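Local coordinates for protein purine nucleosidase, (IunH-1) (Sulfolobus solfataricus, PDB 3T8J) that is a nucleosidase-family protein built on a mixed beta sheet flanked by helices, with a bound sodium ion, at residues Val31-Gly36 with Glu41-Asn46. Residues are numbered along the deposited sequence; the frame is centred on the assembly and turned at random. Where two conformers were deposited one is given.
Sequences VTIVEG and EQEVKN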
ATOM      1  N   VAL A  31      -9.524  12.382 -33.953  1.00 19.96           N
ATOM      2  CA  VAL A  31      -9.020  11.154 -33.380  1.00 20.11           C
ATOM      3  C   VAL A  31      -7.779  11.504 -32.551  1.00 20.28           C
ATOM      4  O   VAL A  31      -6.926  12.239 -33.006  1.00 21.79           O
ATOM      5  CB  VAL A  31      -8.620  10.148 -34.471  1.00 20.11           C
ATOM      6  CG1 VAL A  31      -8.058   8.848 -33.820  1.00 21.69           C
ATOM      7  CG2 VAL A  31      -9.758   9.837 -35.413  1.00 21.19           C
ATOM      8  N   THR A  32      -7.746  11.058 -31.299  1.00 19.28           N
ATOM      9  CA  THR A  32      -6.625  11.316 -30.377  1.00 20.07           C
ATOM     10  C   THR A  32      -5.947   9.963 -30.102  1.00 20.23           C
ATOM     11  O   THR A  32      -6.639   8.932 -30.075  1.00 20.76           O
ATOM     12  CB  THR A  32      -7.103  12.034 -29.079  1.00 20.26           C
ATOM     13  OG1 THR A  32      -8.172  11.304 -28.470  1.00 22.50           O
ATOM     14  CG2 THR A  32      -7.548  13.493 -29.413  1.00 19.84           C
ATOM     15  N   ILE A  33      -4.613   9.951 -29.994  1.00 19.29           N
ATOM     16  CA  ILE A  33      -3.853   8.700 -29.826  1.00 19.03           C
ATOM     17  C   ILE A  33      -3.194   8.647 -28.465  1.00 18.26           C
ATOM     18  O   ILE A  33      -2.584   9.629 -28.032  1.00 18.52           O
ATOM     19  CB  ILE A  33      -2.758   8.558 -30.919  1.00 19.39           C
ATOM     20  CG1 ILE A  33      -3.332   8.808 -32.323  1.00 21.43           C
ATOM     21  CG2 ILE A  33      -2.098   7.147 -30.857  1.00 19.53           C
ATOM     22  CD1 ILE A  33      -4.369   7.772 -32.765  1.00 21.28           C
ATOM     23  N   VAL A  34      -3.272   7.477 -27.829  1.00 18.05           N
ATOM     24  CA  VAL A  34      -2.737   7.261 -26.483  1.00 17.46           C
ATOM     25  C   VAL A  34      -1.948   5.941 -26.437  1.00 17.78           C
ATOM     26  O   VAL A  34      -2.260   5.015 -27.198  1.00 18.42           O
ATOM     27  CB  VAL A  34      -3.881   7.293 -25.431  1.00 17.40           C
ATOM     28  CG1 VAL A  34      -4.809   6.079 -25.577  1.00 18.50           C
ATOM     29  CG2 VAL A  34      -3.328   7.402 -23.976  1.00 18.66           C
ATOM     30  N   GLU A  35      -1.003   5.841 -25.519  1.00 18.24           N
ATOM     31  CA  GLU A  35      -0.282   4.571 -25.292  1.00 18.40           C
ATOM     32  C   GLU A  35      -1.255   3.445 -24.953  1.00 18.36           C
ATOM     33  O   GLU A  35      -2.322   3.685 -24.322  1.00 17.91           O
ATOM     34  CB  GLU A  35       0.777   4.732 -24.166  1.00 18.50           C
ATOM     35  CG  GLU A  35       0.263   4.594 -22.736  1.00 17.79           C
ATOM     36  CD  GLU A  35      -0.473   5.811 -22.182  1.00 19.16           C
ATOM     37  OE1 GLU A  35      -0.336   6.913 -22.752  1.00 19.92           O
ATOM     38  OE2 GLU A  35      -1.156   5.641 -21.127  1.00 18.79           O
ATOM     39  N   GLY A  36      -0.897   2.223 -25.308  1.00 19.33           N
ATOM     40  CA  GLY A  36      -1.663   1.049 -24.899  1.00 19.10           C
ATOM     41  C   GLY A  36      -1.301  -0.193 -25.702  1.00 20.48           C
ATOM     42  O   GLY A  36      -0.241  -0.754 -25.518  1.00 21.37           O
ATOM     43  N   GLU A  41       3.973   4.735 -32.092  0.50 23.04           N
ATOM     44  CA  GLU A  41       4.075   5.373 -33.401  0.50 23.52           C
ATOM     45  C   GLU A  41       3.290   4.586 -34.481  0.50 23.36           C
ATOM     46  O   GLU A  41       2.743   5.182 -35.414  0.50 23.91           O
ATOM     47  CB  GLU A  41       5.535   5.587 -33.813  0.50 24.07           C
ATOM     48  CG  GLU A  41       6.371   6.414 -32.841  0.50 24.83           C
ATOM     49  CD  GLU A  41       5.983   7.896 -32.785  0.50 27.34           C
ATOM     50  OE1 GLU A  41       5.372   8.408 -33.748  0.50 32.87           O
ATOM     51  OE2 GLU A  41       6.307   8.559 -31.775  0.50 30.10           O
ATOM     52  N   GLN A  42       3.152   3.268 -34.313  1.00 24.26           N
ATOM     53  CA  GLN A  42       2.316   2.488 -35.206  1.00 24.28           C
ATOM     54  C   GLN A  42       0.824   2.772 -34.967  1.00 23.38           C
ATOM     55  O   GLN A  42       0.014   2.737 -35.904  1.00 23.39           O
ATOM     56  CB  GLN A  42       2.619   0.984 -35.131  1.00 24.85           C
ATOM     57  CG  GLN A  42       1.880   0.134 -36.181  1.00 24.72           C
ATOM     58  CD  GLN A  42       2.220   0.518 -37.628  1.00 25.15           C
ATOM     59  OE1 GLN A  42       3.412   0.628 -37.986  1.00 29.35           O
ATOM     60  NE2 GLN A  42       1.208   0.716 -38.465  1.00 25.31           N
ATOM     61  N   GLU A  43       0.465   3.048 -33.723  1.00 21.38           N
ATOM     62  CA  GLU A  43      -0.935   3.438 -33.434  1.00 20.91           C
ATOM     63  C   GLU A  43      -1.338   4.696 -34.181  1.00 21.63           C
ATOM     64  O   GLU A  43      -2.468   4.789 -34.688  1.00 20.96           O
ATOM     65  CB  GLU A  43      -1.138   3.619 -31.923  1.00 19.39           C
ATOM     66  CG  GLU A  43      -1.013   2.365 -31.108  1.00 19.42           C
ATOM     67  CD  GLU A  43      -1.210   2.608 -29.624  1.00 20.29           C
ATOM     68  OE1 GLU A  43      -1.064   3.788 -29.198  1.00 21.01           O
ATOM     69  OE2 GLU A  43      -1.521   1.642 -28.901  1.00 20.51           O
ATOM     70  N   VAL A  44      -0.438   5.680 -34.250  1.00 21.20           N
ATOM     71  CA  VAL A  44      -0.690   6.906 -35.012  1.00 21.54           C
ATOM     72  C   VAL A  44      -0.877   6.604 -36.504  1.00 22.64           C
ATOM     73  O   VAL A  44      -1.816   7.045 -37.164  1.00 22.97           O
ATOM     74  CB  VAL A  44       0.425   7.953 -34.789  1.00 21.70           C
ATOM     75  CG1 VAL A  44       0.191   9.205 -35.621  1.00 23.75           C
ATOM     76  CG2 VAL A  44       0.626   8.290 -33.314  1.00 22.03           C
ATOM     77  N   LYS A  45       0.034   5.794 -37.059  1.00 22.91           N
ATOM     78  CA  LYS A  45      -0.062   5.418 -38.454  1.00 24.14           C
ATOM     79  C   LYS A  45      -1.317   4.601 -38.775  1.00 23.18           C
ATOM     80  O   LYS A  45      -1.931   4.791 -39.822  1.00 24.82           O
ATOM     81  CB  LYS A  45       1.208   4.667 -38.904  1.00 24.38           C
ATOM     82  CG  LYS A  45       2.525   5.472 -38.759  1.00 25.42           C
ATOM     83  CD  LYS A  45       2.561   6.778 -39.506  1.00 27.95           C
ATOM     84  CE  LYS A  45       3.933   7.493 -39.388  1.00 30.42           C
ATOM     85  NZ  LYS A  45       5.052   6.815 -40.149  1.00 33.10           N
ATOM     86  N   ASN A  46      -1.732   3.753 -37.840  1.00 23.45           N
ATOM     87  CA  ASN A  46      -2.952   2.959 -38.012  1.00 22.68           C
ATOM     88  C   ASN A  46      -4.174   3.862 -38.172  1.00 22.67           C
ATOM     89  O   ASN A  46      -5.028   3.618 -39.029  1.00 23.37           O
ATOM     90  CB  ASN A  46      -3.200   2.027 -36.814  1.00 21.81           C
ATOM     91  CG  ASN A  46      -2.315   0.785 -36.800  1.00 24.30           C
ATOM     92  OD1 ASN A  46      -1.601   0.460 -37.764  1.00 24.94           O
ATOM     93  ND2 ASN A  46      -2.401   0.043 -35.695  1.00 24.89           N
TER
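The end of strand 27-33 and the loop that leaves it lie beside the first turns of helix 40-53, nearest at I33 and V44, whose CA atoms are 6.3 Å apart. I33 points at the helix and touches it with both branches. Its CG2, held anti to the backbone N, packs 3.8 Å from CG2 of V44 and against the CB of E43, while CD1 of I33 reaches to within 4.0 Å of the E43 backbone O. V44 meets it from the flank with CG2 alone, the methyl beside its backbone N. Strand 27-33, helix 40-53 and strand 60-62 form a beta-alpha-beta unit at one edge of the mixed sheet, and I33 packs in the seam between its first strand and its helix, against A47 as well as E43 and V44. Beyond the apolar patch, E43 reaches the loop with its chain extended past CG (chi2 179°). The carboxyl atom OE1 of E43 comes 2.6 Å from the backbone O of V34; two oxygens this close suggest that the buried acid probably holds a proton and donates it. The other oxygen, OE2 of E43, lies 3.7 Å from G36 N and accepts a hydrogen bond from the backbone N of I38, which helps fix the carboxyl group in the turn leading into the helix. The CB of V34 points away from the helix, and its side chain packs on S122, one of the residues that bind the sodium ion; E43 also touches D9, another sodium ligand. T10 OG1 hydrogen-bonds the E43 backbone O.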